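Local structure of lipoprotein (Streptococcus pneumoniae, 3CX3) at residues E26-N32 / T149-A154. The protein binds zinc and, as a lipoprotein homologous with ABC-transporter components, probably serves as the solute-binding protein for zinc uptake. Sequence-based numbering, arbitrary orientation. Where two conformers were deposited one is given.
Sequences EVSGDLN and TYQKNA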
ATOM      1  N   GLU A  26      -2.301 -12.087  -8.096  1.00 58.49           N
ATOM      2  CA  GLU A  26      -1.936 -13.259  -7.303  1.00 59.10           C
ATOM      3  C   GLU A  26      -3.146 -14.136  -7.004  1.00 59.25           C
ATOM      4  O   GLU A  26      -3.011 -15.358  -6.930  1.00 59.49           O
ATOM      5  CB  GLU A  26      -1.203 -12.864  -6.023  1.00 59.07           C
ATOM      6  CG  GLU A  26       0.247 -13.307  -6.027  1.00 60.58           C
ATOM      7  CD  GLU A  26       1.225 -12.201  -5.677  1.00 61.85           C
ATOM      8  OE1 GLU A  26       1.830 -12.269  -4.589  1.00 61.28           O
ATOM      9  OE2 GLU A  26       1.407 -11.276  -6.499  1.00 62.79           O
ATOM     10  N   VAL A  27      -4.319 -13.520  -6.859  1.00 59.14           N
ATOM     11  CA  VAL A  27      -5.530 -14.276  -6.577  1.00 59.50           C
ATOM     12  C   VAL A  27      -6.057 -14.982  -7.825  1.00 60.21           C
ATOM     13  O   VAL A  27      -6.655 -16.053  -7.727  1.00 60.02           O
ATOM     14  CB  VAL A  27      -6.628 -13.408  -5.897  1.00 59.48           C
ATOM     15  CG1 VAL A  27      -7.978 -14.120  -5.886  1.00 58.64           C
ATOM     16  CG2 VAL A  27      -6.213 -13.049  -4.454  1.00 59.37           C
ATOM     17  N   SER A  28      -5.815 -14.383  -8.990  1.00 61.18           N
ATOM     18  CA  SER A  28      -6.327 -14.901 -10.259  1.00 62.28           C
ATOM     19  C   SER A  28      -5.405 -15.938 -10.928  1.00 63.74           C
ATOM     20  O   SER A  28      -5.866 -16.777 -11.717  1.00 63.69           O
ATOM     21  CB  SER A  28      -6.619 -13.744 -11.220  1.00 62.06           C
ATOM     22  OG  SER A  28      -7.825 -13.083 -10.867  1.00 61.37           O
ATOM     23  N   GLY A  29      -4.114 -15.879 -10.602  1.00 65.14           N
ATOM     24  CA  GLY A  29      -3.112 -16.750 -11.208  1.00 67.09           C
ATOM     25  C   GLY A  29      -2.903 -16.425 -12.678  1.00 68.36           C
ATOM     26  O   GLY A  29      -2.139 -15.512 -13.016  1.00 68.60           O
ATOM     27  N   ASP A  30      -3.603 -17.166 -13.540  0.50 68.80           N
ATOM     28  CA  ASP A  30      -3.500 -17.023 -14.994  0.50 69.25           C
ATOM     29  C   ASP A  30      -4.860 -16.794 -15.666  0.50 68.73           C
ATOM     30  O   ASP A  30      -4.966 -16.798 -16.893  0.50 68.63           O
ATOM     31  CB  ASP A  30      -2.817 -18.263 -15.596  0.50 69.67           C
ATOM     32  CG  ASP A  30      -3.502 -19.581 -15.205  0.50 70.50           C
ATOM     33  OD1 ASP A  30      -4.534 -19.565 -14.490  0.50 71.30           O
ATOM     34  OD2 ASP A  30      -2.991 -20.645 -15.617  0.50 70.94           O
ATOM     35  N   LEU A  31      -5.886 -16.576 -14.850  1.00 68.15           N
ATOM     36  CA  LEU A  31      -7.275 -16.575 -15.308  1.00 66.80           C
ATOM     37  C   LEU A  31      -7.797 -15.354 -16.056  1.00 65.76           C
ATOM     38  O   LEU A  31      -8.441 -15.501 -17.098  1.00 65.90           O
ATOM     39  CB  LEU A  31      -8.203 -16.843 -14.136  1.00 66.60           C
ATOM     40  CG  LEU A  31      -8.339 -18.296 -13.728  1.00 66.27           C
ATOM     41  CD1 LEU A  31      -9.344 -18.342 -12.609  1.00 65.54           C
ATOM     42  CD2 LEU A  31      -8.780 -19.150 -14.910  1.00 65.73           C
ATOM     43  N   ASN A  32      -7.555 -14.163 -15.523  1.00 64.13           N
ATOM     44  CA  ASN A  32      -8.229 -12.981 -16.032  1.00 62.72           C
ATOM     45  C   ASN A  32      -7.297 -11.965 -16.691  1.00 61.92           C
ATOM     46  O   ASN A  32      -6.082 -12.061 -16.569  1.00 61.58           O
ATOM     47  CB  ASN A  32      -9.050 -12.336 -14.908  1.00 62.88           C
ATOM     48  CG  ASN A  32      -9.988 -13.324 -14.212  1.00 62.73           C
ATOM     49  OD1 ASN A  32     -11.064 -13.638 -14.718  1.00 63.88           O
ATOM     50  ND2 ASN A  32      -9.586 -13.803 -13.039  1.00 62.24           N
ATOM     51  N   THR A 149     -10.011 -21.581  -7.663  1.00 56.49           N
ATOM     52  CA  THR A 149      -8.732 -20.977  -8.007  1.00 56.31           C
ATOM     53  C   THR A 149      -8.418 -19.774  -7.123  1.00 56.12           C
ATOM     54  O   THR A 149      -7.272 -19.612  -6.684  1.00 56.00           O
ATOM     55  CB  THR A 149      -8.681 -20.604  -9.501  1.00 56.46           C
ATOM     56  OG1 THR A 149      -8.891 -21.787 -10.285  1.00 56.68           O
ATOM     57  CG2 THR A 149      -7.327 -19.982  -9.879  1.00 56.71           C
ATOM     58  N   TYR A 150      -9.444 -18.963  -6.838  1.00 55.89           N
ATOM     59  CA  TYR A 150      -9.296 -17.747  -6.050  1.00 55.48           C
ATOM     60  C   TYR A 150      -8.997 -18.064  -4.604  1.00 55.74           C
ATOM     61  O   TYR A 150      -8.031 -17.537  -4.042  1.00 56.15           O
ATOM     62  CB  TYR A 150     -10.544 -16.847  -6.134  1.00 55.66           C
ATOM     63  CG  TYR A 150     -10.935 -16.398  -7.530  1.00 55.21           C
ATOM     64  CD1 TYR A 150     -12.250 -16.517  -7.974  1.00 54.71           C
ATOM     65  CD2 TYR A 150      -9.992 -15.871  -8.407  1.00 55.54           C
ATOM     66  CE1 TYR A 150     -12.612 -16.127  -9.245  1.00 54.19           C
ATOM     67  CE2 TYR A 150     -10.346 -15.482  -9.696  1.00 55.09           C
ATOM     68  CZ  TYR A 150     -11.653 -15.610 -10.100  1.00 54.32           C
ATOM     69  OH  TYR A 150     -12.006 -15.213 -11.364  1.00 54.89           O
ATOM     70  N   GLN A 151      -9.817 -18.918  -3.998  1.00 55.95           N
ATOM     71  CA  GLN A 151      -9.663 -19.245  -2.581  1.00 56.86           C
ATOM     72  C   GLN A 151      -8.326 -19.928  -2.234  1.00 57.45           C
ATOM     73  O   GLN A 151      -7.844 -19.805  -1.099  1.00 57.81           O
ATOM     74  CB  GLN A 151     -10.843 -20.077  -2.076  1.00 56.56           C
ATOM     75  CG  GLN A 151     -12.206 -19.405  -2.236  1.00 57.02           C
ATOM     76  CD  GLN A 151     -12.330 -18.074  -1.503  1.00 57.34           C
ATOM     77  OE1 GLN A 151     -12.020 -17.973  -0.322  1.00 58.08           O
ATOM     78  NE2 GLN A 151     -12.802 -17.050  -2.205  1.00 57.50           N
ATOM     79  N   LYS A 152      -7.724 -20.631  -3.193  1.00 57.87           N
ATOM     80  CA  LYS A 152      -6.432 -21.279  -2.940  1.00 58.68           C
ATOM     81  C   LYS A 152      -5.228 -20.355  -3.237  1.00 57.93           C
ATOM     82  O   LYS A 152      -4.217 -20.384  -2.523  1.00 57.79           O
ATOM     83  CB  LYS A 152      -6.331 -22.647  -3.644  1.00 59.25           C
ATOM     84  CG  LYS A 152      -5.143 -23.515  -3.162  1.00 62.29           C
ATOM     85  CD  LYS A 152      -5.531 -24.994  -2.875  1.00 66.01           C
ATOM     86  CE  LYS A 152      -5.714 -25.302  -1.372  1.00 65.92           C
ATOM     87  NZ  LYS A 152      -6.635 -24.350  -0.674  1.00 65.92           N
ATOM     88  N   ASN A 153      -5.349 -19.523  -4.266  1.00 56.86           N
ATOM     89  CA  ASN A 153      -4.353 -18.488  -4.512  1.00 55.90           C
ATOM     90  C   ASN A 153      -4.208 -17.534  -3.331  1.00 55.11           C
ATOM     91  O   ASN A 153      -3.095 -17.297  -2.846  1.00 55.02           O
ATOM     92  CB  ASN A 153      -4.683 -17.719  -5.784  1.00 56.14           C
ATOM     93  CG  ASN A 153      -4.422 -18.528  -7.023  1.00 55.41           C
ATOM     94  OD1 ASN A 153      -3.978 -19.663  -6.942  1.00 56.16           O
ATOM     95  ND2 ASN A 153      -4.696 -17.951  -8.179  1.00 56.44           N
ATOM     96  N   ALA A 154      -5.342 -17.000  -2.877  1.00 54.30           N
ATOM     97  CA  ALA A 154      -5.417 -16.227  -1.635  1.00 53.61           C
ATOM     98  C   ALA A 154      -4.865 -16.987  -0.427  1.00 53.72           C
ATOM     99  O   ALA A 154      -4.155 -16.412   0.401  1.00 53.72           O
ATOM    100  CB  ALA A 154      -6.840 -15.817  -1.375  1.00 53.47           C
TER
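This is a helix-end to helix-side contact, in which the C-terminal turn of helix 18-28 and the loop after it pack on the beginning of the long helix 147-173. The backbones come closest at the CA atoms of Val27 and Asn153 (4.8 Å), and the Val27 carbonyl meets the helix there. At this helix end, where Gly29 turns to positive phi (68°), Val27 O accepts a weak hydrogen bond from Asn153 ND2 (2.8 Å, N-H...O angle 140°) and a CA-H...O contact from Tyr150 CA (3.6 Å, 171° at the hydrogen). Apolar contacts lie beside it: Val27 CG1 is 3.7 Å from Tyr150 CD2, and Leu31 CD1 3.8 Å from Thr149 CG2. Asn32 ND2 links back to Ser28 OG (2.9 Å) and across to Tyr150 OH (3.3 Å), which also hydrogen-bonds Asp143. The contact seats on the N-terminal lobe, just before edge strand 33-36, the start of a helix running along both lobes, consistent with the linking helix of metal-binding ABC-transporter solute-binding proteins; Ala154 and Tyr150 touch helix 125-142.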